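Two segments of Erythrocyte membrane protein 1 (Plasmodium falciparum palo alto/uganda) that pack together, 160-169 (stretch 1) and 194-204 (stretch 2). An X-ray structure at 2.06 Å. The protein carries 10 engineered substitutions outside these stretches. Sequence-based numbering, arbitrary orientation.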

# COMPACT_ATOMS: atom_id res chain seq x y z
N ASN A 160 12.27 7.66 -19.85
CA ASN A 160 10.94 8.06 -19.36
C ASN A 160 10.58 7.47 -18.00
O ASN A 160 10.12 8.21 -17.12
N VAL A 161 10.82 6.16 -17.81
CA VAL A 161 10.54 5.45 -16.56
C VAL A 161 11.39 5.96 -15.40
O VAL A 161 10.89 6.10 -14.29
N LEU A 162 12.66 6.31 -15.67
CA LEU A 162 13.54 6.88 -14.63
C LEU A 162 13.02 8.24 -14.20
O LEU A 162 13.00 8.54 -13.01
N VAL A 163 12.49 9.03 -15.17
CA VAL A 163 11.88 10.35 -14.90
C VAL A 163 10.66 10.15 -14.00
O VAL A 163 10.50 10.88 -13.02
N THR A 164 9.82 9.10 -14.28
CA THR A 164 8.63 8.80 -13.45
C THR A 164 9.09 8.47 -12.01
O THR A 164 8.57 9.03 -11.04
N ALA A 165 10.07 7.56 -11.89
CA ALA A 165 10.62 7.11 -10.60
C ALA A 165 11.17 8.27 -9.77
O ALA A 165 10.76 8.44 -8.61
N LYS A 166 12.03 9.11 -10.37
CA LYS A 166 12.58 10.29 -9.69
C LYS A 166 11.47 11.15 -9.07
O LYS A 166 11.47 11.40 -7.85
N TYR A 167 10.47 11.52 -9.89
CA TYR A 167 9.37 12.37 -9.42
C TYR A 167 8.47 11.73 -8.43
O TYR A 167 8.18 12.34 -7.40
N GLU A 168 8.07 10.46 -8.69
CA GLU A 168 7.22 9.71 -7.74
C GLU A 168 7.90 9.63 -6.36
O GLU A 168 7.26 9.90 -5.34
N GLY A 169 9.19 9.27 -6.36
CA GLY A 169 10.02 9.20 -5.16
C GLY A 169 10.09 10.53 -4.45
O GLY A 169 9.92 10.61 -3.23
N ARG A 194 6.32 0.23 -2.30
CA ARG A 194 4.94 0.07 -2.77
C ARG A 194 4.72 0.74 -4.11
O ARG A 194 4.04 0.17 -4.94
N SER A 195 5.31 1.94 -4.32
CA SER A 195 5.22 2.66 -5.59
C SER A 195 6.05 1.97 -6.65
O SER A 195 5.62 1.89 -7.78
N PHE A 196 7.25 1.50 -6.28
CA PHE A 196 8.15 0.76 -7.17
C PHE A 196 7.40 -0.44 -7.74
O PHE A 196 7.49 -0.71 -8.96
N ALA A 197 6.68 -1.14 -6.87
CA ALA A 197 5.86 -2.32 -7.26
C ALA A 197 4.69 -1.93 -8.21
O ALA A 197 4.48 -2.61 -9.22
N ASP A 198 4.00 -0.81 -7.94
CA ASP A 198 2.94 -0.33 -8.83
C ASP A 198 3.50 0.08 -10.20
O ASP A 198 2.89 -0.22 -11.22
N ILE A 199 4.70 0.74 -10.22
CA ILE A 199 5.38 1.15 -11.46
C ILE A 199 5.72 -0.06 -12.29
O ILE A 199 5.49 -0.07 -13.51
N GLY A 200 6.27 -1.07 -11.65
CA GLY A 200 6.57 -2.34 -12.32
C GLY A 200 5.33 -2.96 -12.93
O GLY A 200 5.38 -3.45 -14.07
N ASP A 201 4.19 -2.90 -12.20
CA ASP A 201 2.94 -3.43 -12.78
C ASP A 201 2.41 -2.59 -13.93
O ASP A 201 1.86 -3.15 -14.87
N ILE A 202 2.64 -1.25 -13.89
CA ILE A 202 2.21 -0.36 -14.98
C ILE A 202 3.06 -0.68 -16.22
O ILE A 202 2.52 -0.93 -17.30
N VAL A 203 4.39 -0.72 -16.04
CA VAL A 203 5.34 -1.05 -17.08
C VAL A 203 5.00 -2.39 -17.71
O VAL A 203 4.98 -2.50 -18.93
N ARG A 204 4.70 -3.40 -16.89
CA ARG A 204 4.40 -4.77 -17.37
C ARG A 204 2.99 -4.97 -17.92
O ARG A 204 2.71 -6.02 -18.50

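Two helical segments of one chain run roughly antiparallel, their N-to-C directions 152° apart and their axes 10.8 Å apart at closest approach, and bury 248 Å² between them. Along 194-204, Ser195 points toward the other helix with chi1 m, and its OG donates a hydrogen bond of 2.8 Å to OE2 of Glu168. Glu168 also points toward its partner; chi1 t and chi2 p swing its carboxylate to the serine hydroxyl, making the one hydrogen bond between the segments, and both of its oxygens are also bonded elsewhere in the structure. Phe196 (chi1 t) leaves its backbone sideways and stays clear of the other helix, although its CA lies 7.6 Å from the CA of Ala165. Ala197 and Asp198 are out of reach.

One helical turn after Ser195, Ile199 points toward the other helix and is the centre of the contact, with the largest covered area, 73 Å². With chi1 m and chi2 t, its CD1 lies 4.1 Å from CG of Glu168, 4.3 Å from CG2 of Thr164 (chi1 m) and 4.4 Å from CA of Ala165. The small Ala165 side chain points sideways, so this last approach is to its backbone. The CG2 branch of Ile199 faces the preceding turn of the other helix, meeting CG1 of Val161 (chi1 t) at 4.2 Å; Thr164 and Val161 both point toward 194-204.

Gly200 has no side chain, and a CB here would point away from the partner helix. Asp201 and Ile202, both chi1 m, do not reach across. Val203 (chi1 t) points toward the other helix and closes the apolar row, its CG2 4.1 Å from CG2 of Val161. Arg204 turns back along its own segment: NH2 forms a salt bridge with OD1 of Asp201 at 2.8 Å, weak as a hydrogen bond, and NE makes a weak hydrogen bond to O of Gly200 at 2.9 Å.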

# COMPACT_ATOMS: atom_id res chain seq x y z
CB ASN A 160 9.86 7.71 -20.40
CG ASN A 160 9.98 8.54 -21.65
OD1 ASN A 160 10.59 8.13 -22.64
ND2 ASN A 160 9.45 9.74 -21.60
CB VAL A 161 10.57 3.89 -16.74
CG1 VAL A 161 10.30 3.17 -15.40
CG2 VAL A 161 9.55 3.45 -17.79
CB LEU A 162 15.00 7.00 -15.09
CG LEU A 162 15.80 5.71 -15.36
CD1 LEU A 162 17.26 6.05 -15.55
CD2 LEU A 162 15.69 4.71 -14.23
CB VAL A 163 11.55 11.11 -16.24
CG1 VAL A 163 10.74 12.40 -15.99
CG2 VAL A 163 12.83 11.41 -17.04
CB THR A 164 7.86 7.59 -14.08
OG1 THR A 164 7.42 7.90 -15.40
CG2 THR A 164 6.70 7.13 -13.24
CB ALA A 165 11.69 6.04 -10.83
CB LYS A 166 13.43 11.13 -10.68
CG LYS A 166 13.86 12.50 -10.14
CD LYS A 166 14.25 13.47 -11.26
CE LYS A 166 14.61 14.87 -10.79
NZ LYS A 166 13.43 15.65 -10.31
CB TYR A 167 8.61 13.00 -10.58
CG TYR A 167 9.37 14.17 -11.17
CD1 TYR A 167 10.25 13.99 -12.24
CD2 TYR A 167 9.28 15.45 -10.61
CE1 TYR A 167 10.94 15.07 -12.80
CE2 TYR A 167 9.99 16.53 -11.15
CZ TYR A 167 10.81 16.33 -12.25
OH TYR A 167 11.50 17.39 -12.79
CB GLU A 168 6.91 8.28 -8.31
CG GLU A 168 6.08 7.41 -7.37
CD GLU A 168 4.74 7.94 -6.90
OE1 GLU A 168 4.13 8.77 -7.63
OE2 GLU A 168 4.25 7.48 -5.85
CB ARG A 194 3.95 0.55 -1.73
CG ARG A 194 3.92 -0.33 -0.52
CD ARG A 194 2.97 0.29 0.44
NE ARG A 194 2.75 -0.57 1.60
CZ ARG A 194 2.61 -0.11 2.82
NH1 ARG A 194 2.69 1.20 3.06
NH2 ARG A 194 2.39 -0.93 3.83
CB SER A 195 5.66 4.12 -5.42
OG SER A 195 4.58 4.84 -4.85
CB PHE A 196 9.33 0.23 -6.35
CG PHE A 196 10.35 -0.60 -7.09
CD1 PHE A 196 11.12 -0.04 -8.11
CD2 PHE A 196 10.65 -1.89 -6.68
CE1 PHE A 196 12.16 -0.77 -8.71
CE2 PHE A 196 11.67 -2.64 -7.28
CZ PHE A 196 12.40 -2.09 -8.32
CB ALA A 197 5.33 -3.03 -6.03
CB ASP A 198 2.13 0.82 -8.18
CG ASP A 198 1.11 0.39 -7.13
OD1 ASP A 198 0.72 -0.80 -7.12
OD2 ASP A 198 0.68 1.24 -6.34
CB ILE A 199 6.60 2.09 -11.21
CG1 ILE A 199 6.09 3.51 -10.77
CG2 ILE A 199 7.45 2.20 -12.49
CD1 ILE A 199 7.15 4.43 -9.96
CB ASP A 201 1.87 -3.75 -11.71
CG ASP A 201 2.20 -5.01 -10.93
OD1 ASP A 201 3.10 -5.77 -11.38
OD2 ASP A 201 1.65 -5.19 -9.83
CB ILE A 202 2.30 1.16 -14.58
CG1 ILE A 202 1.29 1.51 -13.46
CG2 ILE A 202 2.09 2.04 -15.81
CD1 ILE A 202 1.63 2.80 -12.65
CB VAL A 203 6.81 -1.00 -16.56
CG1 VAL A 203 7.78 -1.66 -17.53
CG2 VAL A 203 7.23 0.44 -16.26
CB ARG A 204 4.74 -5.82 -16.29
CG ARG A 204 6.26 -5.97 -16.05
CD ARG A 204 6.63 -6.80 -14.84
NE ARG A 204 6.12 -6.22 -13.59
CZ ARG A 204 6.41 -6.67 -12.36
NH1 ARG A 204 7.24 -7.69 -12.20
NH2 ARG A 204 5.87 -6.10 -11.30